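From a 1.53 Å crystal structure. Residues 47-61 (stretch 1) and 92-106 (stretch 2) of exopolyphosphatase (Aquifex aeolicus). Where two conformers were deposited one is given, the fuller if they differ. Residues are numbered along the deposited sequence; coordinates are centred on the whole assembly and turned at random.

Stretch 1 47-61: SLGTKVKETGRLQED
Stretch 2 92-106: AIRRAKNAEEFLERV

How does stretch 1 begin the contact? A type I turn, Ser47 to Thr50, closes with Thr50 N to Ser47 O at 3.1 Å. Within it Leu48 (chi1 -95°, chi2 t) points toward stretch 2, its CD1 lying 3.8 Å from Ile93 CD1 and 4.0 Å from Phe102 CE2. Helix 52-55 follows N-cap Lys51, and Val52 (chi1 t) sets CG1 4.0 Å from Ala96 CB.

Where do the backbones meet? At Gly56, which leaves the helix with phi/psi 70/7, a positive phi that favours glycine. Gly56 O accepts a hydrogen bond from Lys97 N at 2.9 Å. Next, extended Arg57 (-132/152) brings its CA 4.8 Å from Ala96 CA, while Asn98 CB covers one guanidinium face.

What fixes Leu58? The side-chain amide of Asn98 (chi1 p, chi2 -21°) pairs with the backbone of Leu58, OD1 accepting and ND2 donating: Leu58 N donates to Asn98 OD1 at 2.8 Å, and Asn98 ND2 to Leu58 O at 3.1 Å. Leu58 (-73/135; chi1 m, chi2 t) packs its CD2 3.4 Å from Ala96 CB and its CD1 3.8 Å from Phe102 CD2 (Phe102 chi1 t).

Does Glu60 bind directly? No; Glu60 OE1 and Arg105 NH1 stand 4.4 Å apart, beyond a salt bridge. Water 1 joins them, and water 2 links Glu60 OE2 to Asn98 ND2, in helix 99-106's N-cap residue.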

# COMPACT_ATOMS: atom_id res chain seq x y z
N SER A 47 -16.68 -0.22 -3.01
CA SER A 47 -16.52 0.56 -4.22
C SER A 47 -16.98 2.00 -4.06
O SER A 47 -17.77 2.50 -4.86
CB SER A 47 -17.25 -0.12 -5.39
OG SER A 47 -16.85 -1.48 -5.48
N LEU A 48 -16.47 2.69 -3.03
CA LEU A 48 -16.83 4.09 -2.82
C LEU A 48 -16.42 5.02 -3.98
O LEU A 48 -17.01 6.08 -4.15
CB LEU A 48 -16.19 4.64 -1.53
CG LEU A 48 -17.02 4.62 -0.26
CD1 LEU A 48 -16.14 5.16 0.88
CD2 LEU A 48 -18.32 5.44 -0.32
N GLY A 49 -15.41 4.65 -4.73
CA GLY A 49 -14.97 5.44 -5.87
C GLY A 49 -15.89 5.35 -7.08
O GLY A 49 -15.62 6.01 -8.09
N THR A 50 -16.96 4.56 -6.99
CA THR A 50 -17.87 4.39 -8.12
C THR A 50 -18.42 5.72 -8.58
O THR A 50 -19.06 6.44 -7.81
CB THR A 50 -19.03 3.46 -7.74
OG1 THR A 50 -18.52 2.18 -7.36
CG2 THR A 50 -19.90 3.14 -8.97
N LYS A 51 -18.14 6.04 -9.84
CA LYS A 51 -18.70 7.20 -10.52
C LYS A 51 -18.26 8.56 -9.94
O LYS A 51 -18.87 9.58 -10.21
CB LYS A 51 -20.23 7.09 -10.60
CG LYS A 51 -20.71 6.17 -11.73
CD LYS A 51 -22.18 5.78 -11.57
CE LYS A 51 -23.13 7.00 -11.47
NZ LYS A 51 -22.99 7.98 -12.60
N VAL A 52 -17.17 8.57 -9.17
CA VAL A 52 -16.72 9.82 -8.56
C VAL A 52 -16.06 10.67 -9.64
O VAL A 52 -16.30 11.87 -9.71
CB VAL A 52 -15.77 9.57 -7.38
CG1 VAL A 52 -15.09 10.89 -6.92
CG2 VAL A 52 -16.53 8.95 -6.22
N LYS A 53 -15.26 10.03 -10.50
CA LYS A 53 -14.61 10.73 -11.61
C LYS A 53 -15.67 11.41 -12.47
O LYS A 53 -15.55 12.59 -12.77
CB LYS A 53 -13.76 9.78 -12.47
CG LYS A 53 -12.57 10.46 -13.15
CD LYS A 53 -12.34 9.99 -14.60
CE LYS A 53 -11.40 10.94 -15.38
NZ LYS A 53 -9.94 10.73 -15.05
N GLU A 54 -16.72 10.68 -12.82
CA GLU A 54 -17.76 11.20 -13.70
C GLU A 54 -18.68 12.23 -13.05
O GLU A 54 -18.99 13.25 -13.67
CB GLU A 54 -18.60 10.04 -14.28
CG GLU A 54 -17.84 9.17 -15.26
CD GLU A 54 -17.18 7.97 -14.60
OE1 GLU A 54 -17.92 7.11 -14.09
OE2 GLU A 54 -15.93 7.90 -14.57
N THR A 55 -19.13 11.98 -11.82
CA THR A 55 -20.18 12.82 -11.22
C THR A 55 -19.66 13.79 -10.18
O THR A 55 -20.40 14.65 -9.71
CB THR A 55 -21.27 11.97 -10.55
OG1 THR A 55 -20.75 11.36 -9.36
CG2 THR A 55 -21.71 10.79 -11.42
N GLY A 56 -18.40 13.63 -9.80
CA GLY A 56 -17.82 14.36 -8.69
C GLY A 56 -18.33 13.99 -7.30
O GLY A 56 -17.96 14.66 -6.35
N ARG A 57 -19.16 12.95 -7.17
CA ARG A 57 -19.81 12.60 -5.90
C ARG A 57 -19.70 11.11 -5.56
O ARG A 57 -19.59 10.26 -6.44
CB ARG A 57 -21.30 12.95 -5.95
CG ARG A 57 -21.59 14.44 -6.00
CD ARG A 57 -23.07 14.77 -6.21
NE ARG A 57 -23.92 14.43 -5.07
CZ ARG A 57 -23.94 15.08 -3.91
NH1 ARG A 57 -23.16 16.15 -3.70
NH2 ARG A 57 -24.75 14.67 -2.94
N LEU A 58 -19.72 10.81 -4.25
CA LEU A 58 -19.91 9.45 -3.76
C LEU A 58 -21.35 9.09 -3.97
O LEU A 58 -22.23 9.89 -3.69
CB LEU A 58 -19.62 9.35 -2.25
CG LEU A 58 -18.25 9.83 -1.77
CD1 LEU A 58 -18.17 9.67 -0.25
CD2 LEU A 58 -17.12 9.13 -2.44
N GLN A 59 -21.59 7.89 -4.47
CA GLN A 59 -22.95 7.45 -4.72
C GLN A 59 -23.61 6.99 -3.44
O GLN A 59 -22.97 6.37 -2.57
CB GLN A 59 -22.97 6.35 -5.78
CG GLN A 59 -22.43 6.78 -7.15
CD GLN A 59 -23.11 8.04 -7.68
OE1 GLN A 59 -22.52 9.14 -7.67
NE2 GLN A 59 -24.37 7.89 -8.12
N GLU A 60 -24.89 7.28 -3.32
CA GLU A 60 -25.60 7.02 -2.08
C GLU A 60 -25.61 5.56 -1.69
O GLU A 60 -25.48 5.25 -0.52
CB GLU A 60 -27.04 7.53 -2.15
CG GLU A 60 -27.14 9.06 -2.16
CD GLU A 60 -26.55 9.71 -0.92
OE1 GLU A 60 -26.48 9.07 0.14
OE2 GLU A 60 -26.18 10.89 -1.00
N ASP A 61 -25.76 4.65 -2.66
CA ASP A 61 -25.82 3.23 -2.31
C ASP A 61 -24.46 2.72 -1.79
O ASP A 61 -24.43 1.83 -0.93
CB ASP A 61 -26.33 2.38 -3.48
CG ASP A 61 -25.40 2.36 -4.65
OD1 ASP A 61 -24.90 3.42 -5.04
OD2 ASP A 61 -25.11 1.31 -5.27
N ALA A 92 -8.45 9.73 -2.45
CA ALA A 92 -9.45 9.43 -3.48
C ALA A 92 -10.89 9.70 -2.99
O ALA A 92 -11.78 10.00 -3.78
CB ALA A 92 -9.30 8.00 -3.92
N ILE A 93 -11.11 9.57 -1.69
CA ILE A 93 -12.41 9.87 -1.11
C ILE A 93 -12.53 11.39 -1.05
O ILE A 93 -13.57 11.96 -1.35
CB ILE A 93 -12.58 9.21 0.30
CG1 ILE A 93 -12.32 7.69 0.24
CG2 ILE A 93 -13.95 9.52 0.90
CD1 ILE A 93 -13.15 6.90 -0.78
N ARG A 94 -11.43 12.05 -0.68
CA ARG A 94 -11.43 13.51 -0.60
C ARG A 94 -11.83 14.16 -1.93
O ARG A 94 -12.49 15.18 -1.94
CB ARG A 94 -10.05 14.04 -0.17
CG ARG A 94 -10.09 15.52 0.21
CD ARG A 94 -8.77 16.12 0.64
NE ARG A 94 -7.83 16.21 -0.48
CZ ARG A 94 -7.85 17.15 -1.44
NH1 ARG A 94 -8.74 18.13 -1.43
NH2 ARG A 94 -6.96 17.10 -2.42
N ARG A 95 -11.40 13.53 -3.03
CA ARG A 95 -11.77 13.98 -4.38
C ARG A 95 -13.28 14.20 -4.52
O ARG A 95 -13.70 15.11 -5.23
CB ARG A 95 -11.29 12.95 -5.44
CG ARG A 95 -10.08 13.38 -6.25
CD ARG A 95 -8.75 13.39 -5.49
NE ARG A 95 -7.61 13.40 -6.42
CZ ARG A 95 -7.04 12.32 -6.97
NH1 ARG A 95 -7.47 11.08 -6.69
NH2 ARG A 95 -6.02 12.47 -7.82
N ALA A 96 -14.10 13.37 -3.86
CA ALA A 96 -15.56 13.54 -3.89
C ALA A 96 -16.08 14.76 -3.13
O ALA A 96 -15.59 15.11 -2.04
CB ALA A 96 -16.26 12.28 -3.36
N LYS A 97 -17.11 15.37 -3.69
CA LYS A 97 -17.67 16.64 -3.25
C LYS A 97 -18.55 16.54 -2.01
O LYS A 97 -18.73 17.52 -1.29
CB LYS A 97 -18.50 17.25 -4.39
CG LYS A 97 -18.62 18.73 -4.33
CD LYS A 97 -19.18 19.27 -5.62
CE LYS A 97 -18.09 19.70 -6.55
NZ LYS A 97 -18.70 20.22 -7.79
N ASN A 98 -19.11 15.36 -1.79
CA ASN A 98 -19.94 15.08 -0.61
C ASN A 98 -19.19 14.22 0.42
O ASN A 98 -19.82 13.60 1.29
CB ASN A 98 -21.28 14.43 -1.00
CG ASN A 98 -21.10 13.16 -1.81
OD1 ASN A 98 -20.07 12.94 -2.41
ND2 ASN A 98 -22.12 12.31 -1.80
N ALA A 99 -17.87 14.19 0.35
CA ALA A 99 -17.06 13.45 1.31
C ALA A 99 -17.28 13.94 2.75
O ALA A 99 -17.38 13.15 3.67
CB ALA A 99 -15.61 13.52 0.94
N GLU A 100 -17.36 15.25 2.93
CA GLU A 100 -17.52 15.83 4.25
C GLU A 100 -18.85 15.36 4.86
O GLU A 100 -18.91 14.99 6.01
CB GLU A 100 -17.41 17.36 4.17
CG GLU A 100 -17.27 18.04 5.51
CD GLU A 100 -17.34 19.57 5.44
OE1 GLU A 100 -17.62 20.20 6.50
OE2 GLU A 100 -17.10 20.13 4.35
N GLU A 101 -19.92 15.34 4.06
CA GLU A 101 -21.25 14.90 4.50
C GLU A 101 -21.29 13.40 4.84
O GLU A 101 -21.87 13.01 5.86
CB GLU A 101 -22.27 15.26 3.41
CG GLU A 101 -22.45 16.77 3.25
CD GLU A 101 -21.67 17.38 2.08
OE1 GLU A 101 -20.45 17.12 1.87
OE2 GLU A 101 -22.29 18.19 1.38
N PHE A 102 -20.64 12.58 4.02
CA PHE A 102 -20.41 11.17 4.32
C PHE A 102 -19.67 10.98 5.67
O PHE A 102 -20.11 10.21 6.51
CB PHE A 102 -19.63 10.52 3.19
CG PHE A 102 -18.99 9.21 3.55
CD1 PHE A 102 -19.76 8.14 3.99
CD2 PHE A 102 -17.62 9.05 3.43
CE1 PHE A 102 -19.17 6.95 4.30
CE2 PHE A 102 -17.01 7.85 3.77
CZ PHE A 102 -17.79 6.79 4.19
N LEU A 103 -18.57 11.70 5.89
CA LEU A 103 -17.83 11.55 7.14
C LEU A 103 -18.59 12.02 8.39
O LEU A 103 -18.38 11.49 9.50
CB LEU A 103 -16.54 12.39 7.09
CG LEU A 103 -15.51 12.14 5.99
CD1 LEU A 103 -14.46 13.25 5.98
CD2 LEU A 103 -14.86 10.82 6.19
N GLU A 104 -19.43 13.04 8.21
CA GLU A 104 -20.33 13.48 9.27
C GLU A 104 -21.36 12.40 9.62
O GLU A 104 -21.66 12.17 10.78
CB GLU A 104 -21.06 14.79 8.89
CG GLU A 104 -22.18 15.19 9.84
CD GLU A 104 -21.73 15.60 11.23
OE1 GLU A 104 -20.51 15.80 11.45
OE2 GLU A 104 -22.61 15.77 12.10
N ARG A 105 -21.90 11.72 8.62
CA ARG A 105 -22.80 10.59 8.91
C ARG A 105 -22.07 9.52 9.71
O ARG A 105 -22.64 8.92 10.59
CB ARG A 105 -23.35 9.96 7.63
CG ARG A 105 -24.39 10.80 6.90
CD ARG A 105 -25.09 10.00 5.80
NE ARG A 105 -25.86 8.89 6.37
CZ ARG A 105 -26.38 7.88 5.66
NH1 ARG A 105 -26.27 7.85 4.34
NH2 ARG A 105 -27.04 6.91 6.29
N VAL A 106 -20.80 9.28 9.40
CA VAL A 106 -20.06 8.26 10.13
C VAL A 106 -19.89 8.65 11.61
O VAL A 106 -20.04 7.82 12.49
CB VAL A 106 -18.71 7.94 9.45
CG1 VAL A 106 -17.91 6.94 10.28
CG2 VAL A 106 -18.94 7.38 8.07
O HOH W 1 -25.88 10.05 2.52
O HOH W 2 -24.11 12.60 0.18